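Local coordinates for EscN (PDB 2OBL), which is a type III secretion ATPase of the ATP synthase alpha/beta family, represented here by its C-terminal part with a P-loop NTPase core, at residues L15-G18 / I19-M23. The protein carries 1 engineered substitution. Sequence-based numbering, arbitrary orientation.
Sequences LIDG and IGRPM
Asp17 and Arg21 hold together a tight chain reversal in which one carboxylate serves both backbone and side chain. Asp17 OD1 accepts the backbone N-H of Arg21 at 2.8 Å, met from above the carboxylate plane, and takes a second, weak bond from Ile19 N at 3.0 Å. The other oxygen, OD2, forms a salt bridge with Arg21 NH1 at 3.0 Å, approached nearly along its C-O axis. The carboxylate and guanidinium planes lie 27° apart, and bends at chi2 and chi3 of the arginine bring NH1 to the end of OD2, with that oxygen at the guanidinium edge, near its plane. With chi1 at 73°, the Asp17 carboxylate sits between its own backbone N and carbonyl carbon, turned in over the N-H groups of the bend.

The turn that this carboxylate spans is type I, from Asp17 to Gly20, closed by Gly20 N to Asp17 O. Gly20, its last residue, has positive phi (91°), a conformation glycine adopts readily, and takes the G1 bulge position. The arms of this 3:5 hairpin, a type I turn with a G1 beta bulge, are joined by Asp17 N to Arg21 O (2.8 Å) and Met23 N to Leu15 O (2.9 Å), flanking the single bridge of Ile16 with Pro22. Side-chain packing completes both sides: Ile16 CG2 packs tightly on Gly20 CA at 3.2 Å while its CD1 reaches the Pro22 ring, and Met23 bends at chi3, passing SD alongside Asp17 CB and laying CE over the carbonyl face of Ile16, near Leu15 CB.

Farther out, Glu140 accepts the N-H of Gly18, and Thr147 hydrogen-bonds to the carbonyl oxygen of Gly18, tying the bend to helix 138-156. Ile16 pairs in parallel with strand 127-132 through Leu129 and Val131, so strand 15-16 joins the large mixed sheet, with the turn at its end.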
loop_
_atom_site.group_PDB
_atom_site.type_symbol
_atom_site.label_atom_id
_atom_site.label_comp_id
_atom_site.label_asym_id
_atom_site.label_seq_id
_atom_site.Cartn_x
_atom_site.Cartn_y
_atom_site.Cartn_z
ATOM N N LEU A 15 -8.027 -10.474 -15.830
ATOM C CA LEU A 15 -8.799 -10.608 -14.596
ATOM C C LEU A 15 -8.880 -12.081 -14.250
ATOM O O LEU A 15 -9.310 -12.901 -15.064
ATOM C CB LEU A 15 -10.218 -10.074 -14.783
ATOM C CG LEU A 15 -10.374 -8.567 -14.878
ATOM C CD1 LEU A 15 -11.716 -8.239 -15.524
ATOM C CD2 LEU A 15 -10.285 -7.990 -13.498
ATOM N N ILE A 16 -8.496 -12.391 -13.023
ATOM C CA ILE A 16 -8.277 -13.742 -12.567
ATOM C C ILE A 16 -9.068 -13.895 -11.278
ATOM O O ILE A 16 -9.086 -12.962 -10.472
ATOM C CB ILE A 16 -6.765 -13.860 -12.217
ATOM C CG1 ILE A 16 -5.911 -13.686 -13.478
ATOM C CG2 ILE A 16 -6.464 -15.113 -11.490
ATOM C CD1 ILE A 16 -6.191 -14.682 -14.512
ATOM N N ASP A 17 -9.701 -15.050 -11.059
ATOM C CA ASP A 17 -10.454 -15.270 -9.810
ATOM C C ASP A 17 -9.564 -15.661 -8.638
ATOM O O ASP A 17 -8.342 -15.652 -8.760
ATOM C CB ASP A 17 -11.640 -16.242 -9.974
ATOM C CG ASP A 17 -11.225 -17.705 -10.130
ATOM O OD1 ASP A 17 -10.054 -18.054 -9.906
ATOM O OD2 ASP A 17 -12.109 -18.528 -10.485
ATOM N N GLY A 18 -10.186 -15.985 -7.507
ATOM C CA GLY A 18 -9.448 -16.244 -6.255
ATOM C C GLY A 18 -8.517 -17.446 -6.296
ATOM O O GLY A 18 -7.569 -17.535 -5.512
ATOM N N ILE A 19 -8.805 -18.402 -7.173
ATOM C CA ILE A 19 -7.914 -19.547 -7.325
ATOM C C ILE A 19 -7.191 -19.533 -8.670
ATOM O O ILE A 19 -6.720 -20.575 -9.147
ATOM C CB ILE A 19 -8.639 -20.895 -7.092
ATOM C CG1 ILE A 19 -9.853 -21.033 -8.013
ATOM C CG2 ILE A 19 -9.060 -21.020 -5.636
ATOM C CD1 ILE A 19 -10.481 -22.430 -7.979
ATOM N N GLY A 20 -7.104 -18.349 -9.274
ATOM C CA GLY A 20 -6.238 -18.123 -10.427
ATOM C C GLY A 20 -6.820 -18.340 -11.818
ATOM O O GLY A 20 -6.119 -18.193 -12.822
ATOM N N ARG A 21 -8.110 -18.650 -11.892
ATOM C CA ARG A 21 -8.749 -18.932 -13.179
ATOM C C ARG A 21 -9.173 -17.637 -13.870
ATOM O O ARG A 21 -9.849 -16.808 -13.273
ATOM C CB ARG A 21 -9.956 -19.865 -12.984
ATOM C CG ARG A 21 -9.601 -21.209 -12.340
ATOM C CD ARG A 21 -10.739 -21.789 -11.494
ATOM N NE ARG A 21 -11.777 -22.431 -12.296
ATOM C CZ ARG A 21 -13.039 -22.017 -12.364
ATOM N NH1 ARG A 21 -13.442 -20.964 -11.661
ATOM N NH2 ARG A 21 -13.903 -22.664 -13.132
ATOM N N PRO A 22 -8.747 -17.439 -15.124
ATOM C CA PRO A 22 -9.237 -16.297 -15.905
ATOM C C PRO A 22 -10.769 -16.169 -15.902
ATOM O O PRO A 22 -11.474 -17.161 -16.088
ATOM C CB PRO A 22 -8.714 -16.593 -17.312
ATOM C CG PRO A 22 -7.465 -17.378 -17.076
ATOM C CD PRO A 22 -7.768 -18.246 -15.877
ATOM N N MET A 23 -11.264 -14.948 -15.686
ATOM C CA MET A 23 -12.702 -14.679 -15.569
ATOM C C MET A 23 -13.319 -14.029 -16.814
ATOM O O MET A 23 -14.543 -13.990 -16.959
ATOM C CB MET A 23 -12.974 -13.793 -14.354
ATOM C CG MET A 23 -12.871 -14.542 -13.045
ATOM S SD MET A 23 -13.278 -13.523 -11.637
ATOM C CE MET A 23 -12.113 -12.201 -11.848
#